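Local coordinates for adhesion and penetration protein autotransporter (Haemophilus influenzae, PDB 3SYJ) that promotes adherence to and invasion of host cells, is probably a serine protease, and self-associates between bacteria to drive their aggregation, at residues 570-576 and 625-629; 643-649 and 698-704; 660-666 and 715-721. One frame throughout, in Å; residues are numbered along the deposited sequence.

In the fold
All three contacts lie in the solenoid part of the Hap passenger domain and join strands of successive coils in parallel. Contacts 1 and 2 run along the same series of strands: 622-629 in contact 1 is the direct neighbour of 645-654 in contact 2, tied by backbone bonds such as E649 N to F627 O. Contact 3 belongs to the next side of the coil: strands 659-662 and 714-718 each follow a strand of contact 2. Contacts 1 and 3 are largely buried, contact 2 more open. Contact 1 sets F627 and R625 against an interrupted strand; contact 2 adds to its backbone ladder a threonine hydroxyl, an arginine-isoleucine stack and bridging waters; contact 3 uses backbone bonds and glycine turns.

Contact 1 (570-576 and 625-629); sequences LSGGTNL and RTFKA
R625 reaches across to S571 with its guanidinium: NE donates to S571 O at 2.7 Å, with the donor in the plane of that carbonyl. Its chain bends at chi2 (-60°), which lays CG and CD alongside the carbonyls of S571 and G572. Water 1 accepts from R625 NH2 and also bonds S571 OG, while NH1 forms a salt bridge with E497.

Among the other polar links, K628 N is shared by two acceptors of T574, the backbone O and OG1, each 3.0 Å from it. The hydroxyl is brought there by a chi1 of 63°, which places OG1 between the backbone N and the carbonyl carbon. Two residues on from T574, L576 N gives K628 O a nearly straight bond (176°). Water 2 accepts from T626 N and donates to G572 O.

F627 packs against backbone and side chain alike. Its CE1 lies 3.6 Å from G573 CA, CZ approaches L570 O, and T574 OG1 sits at the ring edge, in its plane. Apolar contacts complete the set: L570 CB packs on CE1, and F589 meets the ring edge-to-face. At the end of the pairing, the methyl of A629 meets L576 CB.

Although helix 603-609 intervenes in the chain, these stacked parallel strands, with F627 buried, are typical of the beta-solenoid of autotransporter passenger domains.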
loop_
_atom_site.group_PDB
_atom_site.type_symbol
_atom_site.label_atom_id
_atom_site.label_comp_id
_atom_site.label_asym_id
_atom_site.label_seq_id
_atom_site.Cartn_x
_atom_site.Cartn_y
_atom_site.Cartn_z
ATOM N N LEU A 570 -35.870 -9.243 3.405
ATOM C CA LEU A 570 -35.240 -10.366 2.724
ATOM C C LEU A 570 -34.631 -11.290 3.773
ATOM O O LEU A 570 -33.679 -10.918 4.465
ATOM C CB LEU A 570 -34.168 -9.872 1.751
ATOM C CG LEU A 570 -34.677 -8.836 0.747
ATOM C CD1 LEU A 570 -33.534 -8.213 -0.036
ATOM C CD2 LEU A 570 -35.689 -9.471 -0.187
ATOM N N SER A 571 -35.181 -12.492 3.904
ATOM C CA SER A 571 -34.739 -13.382 4.967
ATOM C C SER A 571 -34.127 -14.659 4.421
ATOM O O SER A 571 -33.815 -15.572 5.181
ATOM C CB SER A 571 -35.903 -13.723 5.903
ATOM O OG SER A 571 -36.869 -14.511 5.224
ATOM N N GLY A 572 -33.963 -14.721 3.104
ATOM C CA GLY A 572 -33.416 -15.907 2.469
ATOM C C GLY A 572 -31.974 -15.716 2.039
ATOM O O GLY A 572 -31.047 -15.927 2.821
ATOM N N GLY A 573 -31.770 -15.307 0.793
ATOM C CA GLY A 573 -30.422 -15.070 0.321
ATOM C C GLY A 573 -30.339 -14.407 -1.038
ATOM O O GLY A 573 -31.304 -14.426 -1.816
ATOM N N THR A 574 -29.183 -13.803 -1.308
ATOM C CA THR A 574 -28.857 -13.314 -2.642
ATOM C C THR A 574 -27.487 -13.826 -3.060
ATOM O O THR A 574 -26.563 -13.890 -2.250
ATOM C CB THR A 574 -28.837 -11.766 -2.742
ATOM O OG1 THR A 574 -27.808 -11.233 -1.897
ATOM C CG2 THR A 574 -30.180 -11.170 -2.361
ATOM N N ASN A 575 -27.371 -14.199 -4.330
ATOM C CA ASN A 575 -26.078 -14.478 -4.934
ATOM C C ASN A 575 -26.023 -13.775 -6.279
ATOM O O ASN A 575 -25.979 -14.418 -7.323
ATOM C CB ASN A 575 -25.875 -15.979 -5.119
ATOM C CG ASN A 575 -24.457 -16.321 -5.512
ATOM O OD1 ASN A 575 -24.215 -17.269 -6.264
ATOM N ND2 ASN A 575 -23.505 -15.546 -5.009
ATOM N N LEU A 576 -26.031 -12.448 -6.248
ATOM C CA LEU A 576 -26.270 -11.669 -7.455
ATOM C C LEU A 576 -25.028 -11.280 -8.220
ATOM O O LEU A 576 -24.131 -10.631 -7.687
ATOM C CB LEU A 576 -27.057 -10.403 -7.132
ATOM C CG LEU A 576 -28.516 -10.626 -6.761
ATOM C CD1 LEU A 576 -29.131 -9.338 -6.255
ATOM C CD2 LEU A 576 -29.275 -11.156 -7.952
ATOM N N ARG A 625 -28.009 -16.465 7.721
ATOM C CA ARG A 625 -28.056 -16.241 6.276
ATOM C C ARG A 625 -26.824 -15.524 5.706
ATOM O O ARG A 625 -26.054 -14.886 6.431
ATOM C CB ARG A 625 -29.313 -15.453 5.895
ATOM C CG ARG A 625 -30.626 -16.088 6.328
ATOM C CD ARG A 625 -30.827 -17.466 5.716
ATOM N NE ARG A 625 -32.245 -17.790 5.581
ATOM C CZ ARG A 625 -32.722 -18.988 5.259
ATOM N NH1 ARG A 625 -31.891 -19.996 5.048
ATOM N NH2 ARG A 625 -34.032 -19.176 5.149
ATOM N N THR A 626 -26.648 -15.638 4.397
ATOM C CA THR A 626 -25.585 -14.932 3.707
ATOM C C THR A 626 -26.203 -14.158 2.562
ATOM O O THR A 626 -27.173 -14.601 1.945
ATOM C CB THR A 626 -24.518 -15.883 3.123
ATOM O OG1 THR A 626 -25.124 -16.759 2.164
ATOM C CG2 THR A 626 -23.868 -16.704 4.206
ATOM N N PHE A 627 -25.644 -12.990 2.294
ATOM C CA PHE A 627 -26.082 -12.183 1.175
ATOM C C PHE A 627 -24.873 -11.732 0.378
ATOM O O PHE A 627 -23.825 -11.414 0.941
ATOM C CB PHE A 627 -26.880 -10.978 1.663
ATOM C CG PHE A 627 -28.202 -11.339 2.272
ATOM C CD1 PHE A 627 -29.293 -11.622 1.468
ATOM C CD2 PHE A 627 -28.356 -11.396 3.648
ATOM C CE1 PHE A 627 -30.517 -11.947 2.025
ATOM C CE2 PHE A 627 -29.575 -11.723 4.211
ATOM C CZ PHE A 627 -30.656 -11.996 3.397
ATOM N N LYS A 628 -25.024 -11.727 -0.938
ATOM C CA LYS A 628 -23.955 -11.306 -1.823
ATOM C C LYS A 628 -24.486 -10.614 -3.068
ATOM O O LYS A 628 -25.434 -11.077 -3.707
ATOM C CB LYS A 628 -23.095 -12.497 -2.237
ATOM C CG LYS A 628 -21.967 -12.119 -3.178
ATOM C CD LYS A 628 -20.938 -13.236 -3.287
ATOM C CE LYS A 628 -19.892 -12.908 -4.350
ATOM N NZ LYS A 628 -19.087 -14.095 -4.756
ATOM N N ALA A 629 -23.865 -9.494 -3.398
ATOM C CA ALA A 629 -24.116 -8.823 -4.651
ATOM C C ALA A 629 -22.816 -8.141 -5.046
ATOM O O ALA A 629 -21.862 -8.116 -4.264
ATOM C CB ALA A 629 -25.237 -7.805 -4.498
HETATM O O HOH W 1 -36.240 -17.316 4.523
HETATM O O HOH W 2 -28.526 -16.815 2.889
HETATM O O HOH W 3 -24.855 -16.001 -0.567
#

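Contact 2 (643-649 and 698-704); sequences RNVSSIE and IPKTQIN
I698 lays its CD1 over one face of the R643 guanidinium, 3.8 Å from NE, at the start of a parallel strand pairing between coils of the beta-solenoid. The two side chains cross at about a right angle. R643 owes its position to a bend at chi3 (-65°), which curls the guanidinium back beside its neighbour N644: NE donates to N644 OD1 at 2.7 Å, almost in the guanidinium plane, and NH2 adds a weak second bond to the same oxygen. A salt bridge to D619 and a cation-pi contact with W622 hold the group from outside. The other end of the N644 amide, ND2, lies 3.6 Å from P699 CD and donates to N624.

T701 turns OG1 anti to its carbonyl carbon (chi1 -55°), and the hydroxyl donates to V645 O at 2.9 Å in the plane of that carbonyl. The threonine methyl packs on V645 CG1. From here the backbones take over: Q702 N bonds S646 O, I648 N bonds Q702 O, and N704 N bonds I648 O.

Q702 bends at chi2, allowing NE2 to return to K700 O within its own segment. I648 and I703 share the inner face through their CG2 methyls, while S647, Q702, E649 and N704 lie on the other. N704 OD1 accepts from N724, and water 6 accepts from N704 ND2 and donates to E649 OE1, 2.9 Å from each.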
loop_
_atom_site.group_PDB
_atom_site.type_symbol
_atom_site.label_atom_id
_atom_site.label_comp_id
_atom_site.label_asym_id
_atom_site.label_seq_id
_atom_site.Cartn_x
_atom_site.Cartn_y
_atom_site.Cartn_z
ATOM N N ARG A 643 -30.171 -9.166 12.541
ATOM C CA ARG A 643 -29.584 -10.274 13.294
ATOM C C ARG A 643 -29.533 -11.552 12.477
ATOM O O ARG A 643 -30.332 -11.745 11.563
ATOM C CB ARG A 643 -30.350 -10.522 14.597
ATOM C CG ARG A 643 -31.859 -10.720 14.430
ATOM C CD ARG A 643 -32.497 -11.230 15.724
ATOM N NE ARG A 643 -32.014 -12.566 16.061
ATOM C CZ ARG A 643 -32.466 -13.299 17.074
ATOM N NH1 ARG A 643 -33.425 -12.829 17.867
ATOM N NH2 ARG A 643 -31.954 -14.505 17.297
ATOM N N ASN A 644 -28.593 -12.422 12.830
ATOM C CA ASN A 644 -28.398 -13.698 12.151
ATOM C C ASN A 644 -28.106 -13.571 10.654
ATOM O O ASN A 644 -28.606 -14.342 9.830
ATOM C CB ASN A 644 -29.557 -14.657 12.432
ATOM C CG ASN A 644 -29.702 -14.969 13.919
ATOM O OD1 ASN A 644 -30.515 -14.353 14.608
ATOM N ND2 ASN A 644 -28.891 -15.909 14.422
ATOM N N VAL A 645 -27.285 -12.587 10.316
ATOM C CA VAL A 645 -26.681 -12.521 8.999
ATOM C C VAL A 645 -25.210 -12.850 9.195
ATOM O O VAL A 645 -24.467 -12.082 9.813
ATOM C CB VAL A 645 -26.814 -11.127 8.360
ATOM C CG1 VAL A 645 -26.111 -11.100 7.014
ATOM C CG2 VAL A 645 -28.287 -10.733 8.216
ATOM N N SER A 646 -24.800 -14.011 8.696
ATOM C CA SER A 646 -23.428 -14.462 8.870
ATOM C C SER A 646 -22.481 -13.526 8.151
ATOM O O SER A 646 -21.430 -13.161 8.673
ATOM C CB SER A 646 -23.258 -15.879 8.331
ATOM O OG SER A 646 -23.900 -16.812 9.173
ATOM N N SER A 647 -22.859 -13.147 6.939
ATOM C CA SER A 647 -22.008 -12.298 6.125
ATOM C C SER A 647 -22.821 -11.607 5.055
ATOM O O SER A 647 -23.811 -12.153 4.561
ATOM C CB SER A 647 -20.905 -13.125 5.462
ATOM O OG SER A 647 -21.454 -14.116 4.612
ATOM N N ILE A 648 -22.411 -10.395 4.710
ATOM C CA ILE A 648 -22.940 -9.742 3.528
ATOM C C ILE A 648 -21.763 -9.250 2.705
ATOM O O ILE A 648 -20.914 -8.513 3.204
ATOM C CB ILE A 648 -23.952 -8.620 3.877
ATOM C CG1 ILE A 648 -24.657 -8.125 2.614
ATOM C CG2 ILE A 648 -23.290 -7.491 4.677
ATOM C CD1 ILE A 648 -25.901 -7.313 2.897
ATOM N N GLU A 649 -21.701 -9.702 1.453
ATOM C CA GLU A 649 -20.565 -9.426 0.586
ATOM C C GLU A 649 -20.937 -8.536 -0.599
ATOM O O GLU A 649 -21.946 -8.763 -1.270
ATOM C CB GLU A 649 -19.944 -10.732 0.069
ATOM C CG GLU A 649 -18.706 -10.508 -0.789
ATOM C CD GLU A 649 -18.150 -11.788 -1.396
ATOM O OE1 GLU A 649 -18.341 -12.873 -0.809
ATOM O OE2 GLU A 649 -17.506 -11.702 -2.464
ATOM N N ILE A 698 -26.277 -15.125 18.298
ATOM C CA ILE A 698 -26.185 -14.247 17.144
ATOM C C ILE A 698 -24.742 -14.040 16.664
ATOM O O ILE A 698 -23.885 -13.584 17.423
ATOM C CB ILE A 698 -26.847 -12.894 17.436
ATOM C CG1 ILE A 698 -28.305 -13.109 17.851
ATOM C CG2 ILE A 698 -26.729 -11.981 16.224
ATOM C CD1 ILE A 698 -29.040 -11.856 18.258
ATOM N N PRO A 699 -24.470 -14.380 15.392
ATOM C CA PRO A 699 -23.136 -14.229 14.800
ATOM C C PRO A 699 -22.774 -12.767 14.576
ATOM O O PRO A 699 -23.669 -11.943 14.380
ATOM C CB PRO A 699 -23.286 -14.929 13.442
ATOM C CG PRO A 699 -24.741 -14.797 13.140
ATOM C CD PRO A 699 -25.381 -15.070 14.462
ATOM N N LYS A 700 -21.482 -12.455 14.621
ATOM C CA LYS A 700 -21.003 -11.129 14.263
ATOM C C LYS A 700 -20.932 -11.030 12.743
ATOM O O LYS A 700 -20.123 -11.701 12.104
ATOM C CB LYS A 700 -19.618 -10.872 14.856
ATOM C CG LYS A 700 -19.601 -10.708 16.364
ATOM C CD LYS A 700 -18.227 -10.300 16.865
ATOM C CE LYS A 700 -18.135 -10.419 18.386
ATOM N NZ LYS A 700 -16.758 -10.108 18.878
ATOM N N THR A 701 -21.773 -10.185 12.166
ATOM C CA THR A 701 -21.863 -10.079 10.718
ATOM C C THR A 701 -20.541 -9.666 10.074
ATOM O O THR A 701 -19.968 -8.632 10.417
ATOM C CB THR A 701 -22.923 -9.058 10.324
ATOM O OG1 THR A 701 -24.167 -9.414 10.945
ATOM C CG2 THR A 701 -23.081 -9.022 8.816
ATOM N N GLN A 702 -20.057 -10.476 9.142
ATOM C CA GLN A 702 -18.884 -10.102 8.364
ATOM C C GLN A 702 -19.343 -9.304 7.162
ATOM O O GLN A 702 -19.918 -9.862 6.223
ATOM C CB GLN A 702 -18.113 -11.336 7.888
ATOM C CG GLN A 702 -17.713 -12.285 8.985
ATOM C CD GLN A 702 -16.877 -11.618 10.064
ATOM O OE1 GLN A 702 -15.819 -11.045 9.791
ATOM N NE2 GLN A 702 -17.342 -11.707 11.302
ATOM N N ILE A 703 -19.104 -7.996 7.196
ATOM C CA ILE A 703 -19.394 -7.130 6.059
ATOM C C ILE A 703 -18.197 -7.143 5.120
ATOM O O ILE A 703 -17.181 -6.499 5.387
ATOM C CB ILE A 703 -19.662 -5.679 6.505
ATOM C CG1 ILE A 703 -20.759 -5.630 7.577
ATOM C CG2 ILE A 703 -20.026 -4.819 5.310
ATOM C CD1 ILE A 703 -20.702 -4.382 8.454
ATOM N N ASN A 704 -18.317 -7.876 4.019
ATOM C CA ASN A 704 -17.187 -8.097 3.126
ATOM C C ASN A 704 -17.225 -7.222 1.878
ATOM O O ASN A 704 -17.625 -7.659 0.793
ATOM C CB ASN A 704 -17.075 -9.583 2.772
ATOM C CG ASN A 704 -16.789 -10.450 3.996
ATOM O OD1 ASN A 704 -16.144 -10.004 4.949
ATOM N ND2 ASN A 704 -17.275 -11.686 3.977
HETATM O O HOH W 4 -26.001 -11.266 13.013
HETATM O O HOH W 5 -20.234 -14.652 11.157
HETATM O O HOH W 6 -18.722 -13.293 2.073
#

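Contact 3 (660-666 and 715-721); sequences ATFGVVP and ANVKGLA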
loop_
_atom_site.group_PDB
_atom_site.type_symbol
_atom_site.label_atom_id
_atom_site.label_comp_id
_atom_site.label_asym_id
_atom_site.label_seq_id
_atom_site.Cartn_x
_atom_site.Cartn_y
_atom_site.Cartn_z
ATOM N N ALA A 660 -27.497 3.485 5.840
ATOM C CA ALA A 660 -27.227 2.049 5.930
ATOM C C ALA A 660 -26.713 1.699 7.320
ATOM O O ALA A 660 -25.778 2.329 7.813
ATOM C CB ALA A 660 -26.227 1.623 4.881
ATOM N N THR A 661 -27.321 0.694 7.946
ATOM C CA THR A 661 -26.969 0.310 9.308
ATOM C C THR A 661 -26.670 -1.183 9.402
ATOM O O THR A 661 -27.415 -2.002 8.857
ATOM C CB THR A 661 -28.112 0.652 10.279
ATOM O OG1 THR A 661 -28.418 2.046 10.175
ATOM C CG2 THR A 661 -27.725 0.308 11.715
ATOM N N PHE A 662 -25.585 -1.531 10.093
ATOM C CA PHE A 662 -25.150 -2.923 10.208
ATOM C C PHE A 662 -25.008 -3.375 11.662
ATOM O O PHE A 662 -24.369 -2.699 12.471
ATOM C CB PHE A 662 -23.798 -3.134 9.525
ATOM C CG PHE A 662 -23.740 -2.672 8.096
ATOM C CD1 PHE A 662 -23.786 -3.586 7.057
ATOM C CD2 PHE A 662 -23.598 -1.327 7.793
ATOM C CE1 PHE A 662 -23.714 -3.167 5.739
ATOM C CE2 PHE A 662 -23.520 -0.903 6.479
ATOM C CZ PHE A 662 -23.576 -1.826 5.448
ATOM N N GLY A 663 -25.579 -4.534 11.976
ATOM C CA GLY A 663 -25.392 -5.160 13.275
ATOM C C GLY A 663 -26.476 -4.825 14.278
ATOM O O GLY A 663 -27.054 -3.740 14.240
ATOM N N VAL A 664 -26.766 -5.765 15.174
ATOM C CA VAL A 664 -27.629 -5.485 16.316
ATOM C C VAL A 664 -26.768 -5.338 17.560
ATOM O O VAL A 664 -25.714 -5.960 17.661
ATOM C CB VAL A 664 -28.663 -6.594 16.550
ATOM C CG1 VAL A 664 -29.654 -6.634 15.402
ATOM C CG2 VAL A 664 -27.966 -7.934 16.719
ATOM N N VAL A 665 -27.220 -4.517 18.502
ATOM C CA VAL A 665 -26.432 -4.210 19.693
ATOM C C VAL A 665 -26.959 -4.947 20.923
ATOM O O VAL A 665 -28.128 -4.797 21.291
ATOM C CB VAL A 665 -26.435 -2.687 19.989
ATOM C CG1 VAL A 665 -25.628 -2.392 21.244
ATOM C CG2 VAL A 665 -25.893 -1.900 18.798
ATOM N N PRO A 666 -26.099 -5.752 21.566
ATOM C CA PRO A 666 -26.513 -6.444 22.791
ATOM C C PRO A 666 -26.917 -5.462 23.889
ATOM O O PRO A 666 -26.304 -4.403 24.009
ATOM C CB PRO A 666 -25.254 -7.206 23.202
ATOM C CG PRO A 666 -24.482 -7.368 21.945
ATOM C CD PRO A 666 -24.732 -6.118 21.165
ATOM N N ALA A 715 -23.827 6.159 7.508
ATOM C CA ALA A 715 -23.671 4.723 7.721
ATOM C C ALA A 715 -23.251 4.420 9.156
ATOM O O ALA A 715 -22.496 5.173 9.772
ATOM C CB ALA A 715 -22.691 4.128 6.737
ATOM N N ASN A 716 -23.744 3.303 9.676
ATOM C CA ASN A 716 -23.543 2.953 11.070
ATOM C C ASN A 716 -23.212 1.471 11.216
ATOM O O ASN A 716 -24.060 0.617 10.968
ATOM C CB ASN A 716 -24.822 3.268 11.840
ATOM C CG ASN A 716 -24.550 3.874 13.198
ATOM O OD1 ASN A 716 -24.048 3.207 14.117
ATOM N ND2 ASN A 716 -24.891 5.152 13.340
ATOM N N VAL A 717 -21.979 1.160 11.593
ATOM C CA VAL A 717 -21.619 -0.220 11.893
ATOM C C VAL A 717 -21.502 -0.366 13.396
ATOM O O VAL A 717 -20.668 0.283 14.023
ATOM C CB VAL A 717 -20.300 -0.647 11.229
ATOM C CG1 VAL A 717 -19.918 -2.048 11.685
ATOM C CG2 VAL A 717 -20.427 -0.605 9.719
ATOM N N LYS A 718 -22.343 -1.212 13.980
ATOM C CA LYS A 718 -22.431 -1.286 15.434
ATOM C C LYS A 718 -22.656 -2.704 15.932
ATOM O O LYS A 718 -23.150 -3.565 15.198
ATOM C CB LYS A 718 -23.583 -0.406 15.918
ATOM C CG LYS A 718 -24.942 -0.951 15.525
ATOM C CD LYS A 718 -26.028 0.091 15.605
ATOM C CE LYS A 718 -27.392 -0.565 15.446
ATOM N NZ LYS A 718 -28.483 0.439 15.331
ATOM N N GLY A 719 -22.302 -2.936 17.189
ATOM C CA GLY A 719 -22.595 -4.194 17.852
ATOM C C GLY A 719 -21.978 -5.414 17.190
ATOM O O GLY A 719 -20.784 -5.438 16.895
ATOM N N LEU A 720 -22.804 -6.431 16.964
ATOM C CA LEU A 720 -22.347 -7.713 16.440
ATOM C C LEU A 720 -22.101 -7.636 14.937
ATOM O O LEU A 720 -22.835 -8.216 14.129
ATOM C CB LEU A 720 -23.369 -8.797 16.765
ATOM C CG LEU A 720 -23.608 -8.980 18.263
ATOM C CD1 LEU A 720 -24.618 -10.080 18.526
ATOM C CD2 LEU A 720 -22.295 -9.278 18.958
ATOM N N ALA A 721 -21.062 -6.899 14.576
ATOM C CA ALA A 721 -20.747 -6.660 13.180
ATOM C C ALA A 721 -19.275 -6.325 13.039
ATOM O O ALA A 721 -18.669 -5.719 13.930
ATOM C CB ALA A 721 -21.599 -5.529 12.628
HETATM O O HOH W 7 -25.546 -8.588 13.725
#
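N716 O receives the shortest bond between the two segments, from F662 N at 2.8 Å; T661 CA makes a C-H...O contact with the same oxygen, and the F662 ring turns its edge to it. Strands 659-662 and 714-718 run parallel, stacked on one side of the beta-solenoid. On either side of that bond, N716 N donates to A660 O and K718 N to F662 O, both nearly straight on to the carbonyl.

F662 turns its ring to the face shared with A660, A715 and V717. With CG anti to its own carbonyl carbon (chi1 -53°), CD2 comes 3.8 Å from V717 CG2, and W652 meets the ring edge-to-face. T661 and N716 lie side by side on the other face.

K718 runs its extended chain across the partner segment: CG packs 3.5 Å from V665 CG2, crossing it at about a right angle, and NZ ends beside T661 CG2.

Beyond the strands both chains turn at glycines. G663, at positive phi (94°), lets its CA lie against K718 O and A721 CB; G719, also at positive phi, brings its CA against V664 O. L720, centre of an inverse gamma turn, donates its N to V664 O along a straight line (176°). Its CG touches P666 CG, while water 7 donates at 2.8 Å to L720 O, an oxygen that T701 N probably also reaches.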